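Local atomic coordinates of member of DUF4221 family (Bacteroides vulgatus, PDB entry 3S9J), a protein that is of unknown function but folds as a six-bladed beta-propeller and belongs to the DUF4221 family. Residues A[33-44]-A[55-65]. Numbering follows the deposited sequence.
Sequences QFEENGKEYLHF and VIFDIENQQIA
Leu42 and Phe57 face each other as an antiparallel hydrogen-bonded pair at the middle of one four-stranded sheet, between strands 39-46 and 53-58. Leu42 N donates to Phe57 O and Phe57 N to Leu42 O, both at 2.9 Å, and Phe44 and Val55 form the next such pair. On the face of these four residues, Phe57 turns its ring edge onto Phe44 in a T-shaped stack, with planes at 81° and Phe57 CE2 3.6 Å from Phe44 CG. Phe44 CG lies anti to the backbone N (chi1 -177°), turning a ring face to Phe57 CE2. Apolar residues suit this buried face, where Leu355 packs on Phe44 and Phe57, and Phe332 and Phe357 on Leu42, all from the neighbouring blade. Four antiparallel strands in sequential order make this sheet one blade of the six-bladed beta-propeller. On its other side, branched Ile56 divides its contacts: CG2 lies 3.8 Å from Tyr41 CB, while CD1 reaches His43. Ile59 lays CD1 against the aliphatic part of Glu40, whose carboxylate takes a hydrogen bond from Gln33 NE2, the OE1 of that amide accepting from Lys274 NZ. Closing the type I' turn that begins at Glu36, long Lys39, in one of two conformers, bends to place NZ 2.7 Å from Asp58 OD1 and 3.1 Å from Glu60 OE1, two salt bridges. Asp58 OD1 also accepts from Asn61 N, on the opposite face of the carboxylate, closing an Asx motif, while OD2 takes Asn61 ND2. An alanine in place of Asp58 would probably leave Lys39 with Glu60 alone as its acidic mate and free the Asn61 amide to turn. Water 1 donates to Glu40 O and Asp58 OD1 and accepts from Glu60 N, joining strand 39-46 to the turn after strand 53-58.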
# COMPACT_ATOMS: atom_id res chain seq x y z
N GLN A 33 3.59 -4.03 9.58
CA GLN A 33 4.36 -4.83 10.53
C GLN A 33 5.67 -4.09 10.84
O GLN A 33 6.29 -3.47 9.97
CB GLN A 33 4.60 -6.23 9.95
CG GLN A 33 5.28 -7.22 10.87
CD GLN A 33 6.81 -7.25 10.75
OE1 GLN A 33 7.41 -6.35 10.16
NE2 GLN A 33 7.44 -8.29 11.32
N PHE A 34 6.10 -4.21 12.10
CA PHE A 34 7.37 -3.67 12.55
C PHE A 34 7.91 -4.48 13.73
O PHE A 34 7.18 -5.22 14.37
CB PHE A 34 7.25 -2.19 12.91
CG PHE A 34 6.47 -1.91 14.16
CD1 PHE A 34 5.10 -1.86 14.14
CD2 PHE A 34 7.12 -1.66 15.36
CE1 PHE A 34 4.37 -1.61 15.28
CE2 PHE A 34 6.41 -1.39 16.51
CZ PHE A 34 5.01 -1.35 16.48
N GLU A 35 9.21 -4.33 13.95
CA GLU A 35 9.89 -4.91 15.10
C GLU A 35 10.26 -3.85 16.10
O GLU A 35 10.66 -2.76 15.72
CB GLU A 35 11.16 -5.62 14.63
CG GLU A 35 10.90 -6.79 13.66
CD GLU A 35 11.34 -8.13 14.15
OE1 GLU A 35 11.85 -8.22 15.28
OE2 GLU A 35 11.19 -9.12 13.40
N GLU A 36 10.10 -4.19 17.38
CA GLU A 36 10.49 -3.33 18.47
C GLU A 36 10.79 -4.18 19.70
O GLU A 36 10.07 -5.13 20.02
CB GLU A 36 9.40 -2.32 18.79
CG GLU A 36 9.84 -1.21 19.76
CD GLU A 36 8.82 -0.10 19.99
OE1 GLU A 36 7.88 0.03 19.17
OE2 GLU A 36 8.95 0.64 21.00
N ASN A 37 11.89 -3.85 20.38
CA ASN A 37 12.28 -4.53 21.61
C ASN A 37 12.35 -6.05 21.44
O ASN A 37 11.99 -6.79 22.35
CB ASN A 37 11.30 -4.19 22.73
CG ASN A 37 11.24 -2.69 23.04
OD1 ASN A 37 12.25 -1.99 22.96
ND2 ASN A 37 10.04 -2.21 23.38
N GLY A 38 12.78 -6.53 20.28
CA GLY A 38 12.95 -7.97 20.04
C GLY A 38 11.71 -8.75 19.65
O GLY A 38 11.79 -9.97 19.54
N LYS A 39 10.58 -8.06 19.46
CA LYS A 39 9.30 -8.70 19.10
C LYS A 39 8.69 -8.02 17.86
O LYS A 39 9.02 -6.88 17.53
CB LYS A 39 8.31 -8.60 20.27
CG LYS A 39 8.43 -9.72 21.32
CD LYS A 39 7.56 -9.44 22.56
CE LYS A 39 6.10 -9.05 22.23
NZ LYS A 39 5.13 -10.20 22.17
N GLU A 40 7.80 -8.73 17.17
CA GLU A 40 7.11 -8.14 16.04
C GLU A 40 5.68 -7.73 16.43
O GLU A 40 4.97 -8.42 17.18
CB GLU A 40 7.08 -9.02 14.78
CG GLU A 40 6.56 -10.42 15.02
CD GLU A 40 6.27 -11.22 13.75
OE1 GLU A 40 6.34 -10.67 12.62
OE2 GLU A 40 5.99 -12.41 13.90
N TYR A 41 5.27 -6.63 15.85
CA TYR A 41 3.99 -6.02 16.10
C TYR A 41 3.34 -5.61 14.77
O TYR A 41 4.01 -5.49 13.74
CB TYR A 41 4.17 -4.76 16.97
CG TYR A 41 4.75 -5.05 18.32
CD1 TYR A 41 3.94 -5.40 19.38
CD2 TYR A 41 6.12 -4.96 18.54
CE1 TYR A 41 4.46 -5.71 20.62
CE2 TYR A 41 6.65 -5.25 19.79
CZ TYR A 41 5.81 -5.62 20.82
OH TYR A 41 6.31 -5.92 22.06
N LEU A 42 2.04 -5.34 14.84
CA LEU A 42 1.33 -4.69 13.75
C LEU A 42 0.87 -3.30 14.21
O LEU A 42 0.10 -3.15 15.17
CB LEU A 42 0.15 -5.57 13.26
CG LEU A 42 -0.58 -5.15 12.00
CD1 LEU A 42 0.37 -5.14 10.81
CD2 LEU A 42 -1.84 -6.04 11.70
N HIS A 43 1.35 -2.29 13.51
CA HIS A 43 0.88 -0.91 13.63
C HIS A 43 -0.44 -0.85 12.87
O HIS A 43 -0.47 -1.11 11.67
CB HIS A 43 1.89 0.01 12.99
CG HIS A 43 1.44 1.43 12.84
ND1 HIS A 43 1.99 2.45 13.59
CD2 HIS A 43 0.54 2.02 12.00
CE1 HIS A 43 1.41 3.60 13.25
NE2 HIS A 43 0.56 3.37 12.27
N PHE A 44 -1.53 -0.50 13.53
CA PHE A 44 -2.84 -0.55 12.90
C PHE A 44 -3.53 0.79 13.12
O PHE A 44 -4.03 1.06 14.20
CB PHE A 44 -3.62 -1.70 13.52
CG PHE A 44 -5.00 -1.97 12.94
CD1 PHE A 44 -6.12 -1.30 13.42
CD2 PHE A 44 -5.17 -2.98 12.00
CE1 PHE A 44 -7.41 -1.61 12.93
CE2 PHE A 44 -6.46 -3.29 11.53
CZ PHE A 44 -7.57 -2.60 12.01
N VAL A 55 -3.80 1.54 17.05
CA VAL A 55 -3.68 0.35 17.87
C VAL A 55 -2.44 -0.42 17.44
O VAL A 55 -2.18 -0.58 16.24
CB VAL A 55 -4.93 -0.52 17.72
CG1 VAL A 55 -4.77 -1.91 18.37
CG2 VAL A 55 -6.15 0.23 18.27
N ILE A 56 -1.69 -0.91 18.42
CA ILE A 56 -0.57 -1.76 18.15
C ILE A 56 -0.94 -3.17 18.59
O ILE A 56 -1.29 -3.38 19.75
CB ILE A 56 0.69 -1.30 18.94
CG1 ILE A 56 1.01 0.17 18.65
CG2 ILE A 56 1.89 -2.27 18.64
CD1 ILE A 56 1.28 0.52 17.18
N PHE A 57 -0.90 -4.13 17.66
CA PHE A 57 -1.18 -5.51 17.97
C PHE A 57 0.10 -6.31 18.21
O PHE A 57 1.04 -6.20 17.45
CB PHE A 57 -1.94 -6.20 16.85
CG PHE A 57 -3.38 -5.73 16.67
CD1 PHE A 57 -4.38 -6.14 17.55
CD2 PHE A 57 -3.72 -4.92 15.63
CE1 PHE A 57 -5.68 -5.71 17.39
CE2 PHE A 57 -5.02 -4.52 15.44
CZ PHE A 57 -6.02 -4.92 16.29
N ASP A 58 0.05 -7.16 19.22
CA ASP A 58 1.13 -8.12 19.58
C ASP A 58 0.92 -9.43 18.84
O ASP A 58 -0.05 -10.15 19.09
CB ASP A 58 1.06 -8.31 21.08
CG ASP A 58 2.13 -9.25 21.63
OD1 ASP A 58 2.72 -10.05 20.86
OD2 ASP A 58 2.32 -9.18 22.86
N ILE A 59 1.78 -9.70 17.86
CA ILE A 59 1.60 -10.84 16.98
C ILE A 59 1.76 -12.18 17.72
O ILE A 59 0.89 -13.06 17.62
CB ILE A 59 2.52 -10.74 15.74
CG1 ILE A 59 2.02 -9.62 14.80
CG2 ILE A 59 2.53 -12.10 14.99
CD1 ILE A 59 3.05 -9.16 13.79
N GLU A 60 2.83 -12.31 18.50
CA GLU A 60 3.11 -13.55 19.24
C GLU A 60 1.95 -13.88 20.17
O GLU A 60 1.57 -15.03 20.27
CB GLU A 60 4.41 -13.37 20.06
CG GLU A 60 4.80 -14.57 20.94
CD GLU A 60 5.85 -14.24 22.04
OE1 GLU A 60 6.31 -13.08 22.19
OE2 GLU A 60 6.20 -15.19 22.78
N ASN A 61 1.40 -12.87 20.84
CA ASN A 61 0.39 -13.08 21.86
C ASN A 61 -1.06 -12.87 21.37
O ASN A 61 -2.01 -13.07 22.13
CB ASN A 61 0.71 -12.20 23.08
CG ASN A 61 1.99 -12.63 23.77
OD1 ASN A 61 2.14 -13.81 24.11
ND2 ASN A 61 2.91 -11.71 23.95
N GLN A 62 -1.21 -12.59 20.08
CA GLN A 62 -2.52 -12.39 19.44
C GLN A 62 -3.48 -11.53 20.27
O GLN A 62 -4.61 -11.94 20.54
CB GLN A 62 -3.14 -13.73 19.07
CG GLN A 62 -2.22 -14.52 18.12
CD GLN A 62 -2.84 -15.79 17.56
OE1 GLN A 62 -3.96 -15.79 17.08
NE2 GLN A 62 -2.09 -16.87 17.62
N GLN A 63 -3.02 -10.34 20.61
CA GLN A 63 -3.82 -9.41 21.40
C GLN A 63 -3.37 -7.98 21.12
O GLN A 63 -2.36 -7.75 20.46
CB GLN A 63 -3.70 -9.75 22.90
CG GLN A 63 -2.36 -9.44 23.45
CD GLN A 63 -2.30 -9.71 24.98
OE1 GLN A 63 -2.71 -10.75 25.44
NE2 GLN A 63 -1.85 -8.73 25.72
N ILE A 64 -4.12 -7.01 21.64
CA ILE A 64 -3.70 -5.62 21.64
C ILE A 64 -2.55 -5.39 22.62
O ILE A 64 -2.65 -5.76 23.81
CB ILE A 64 -4.89 -4.67 21.95
CG1 ILE A 64 -5.90 -4.77 20.78
CG2 ILE A 64 -4.42 -3.24 22.13
CD1 ILE A 64 -7.21 -4.00 21.05
N ALA A 65 -1.48 -4.79 22.12
CA ALA A 65 -0.30 -4.37 22.95
C ALA A 65 -0.48 -2.99 23.56
O ALA A 65 -0.12 -2.79 24.72
CB ALA A 65 0.99 -4.36 22.10
O HOH W 1 4.95 -10.27 19.05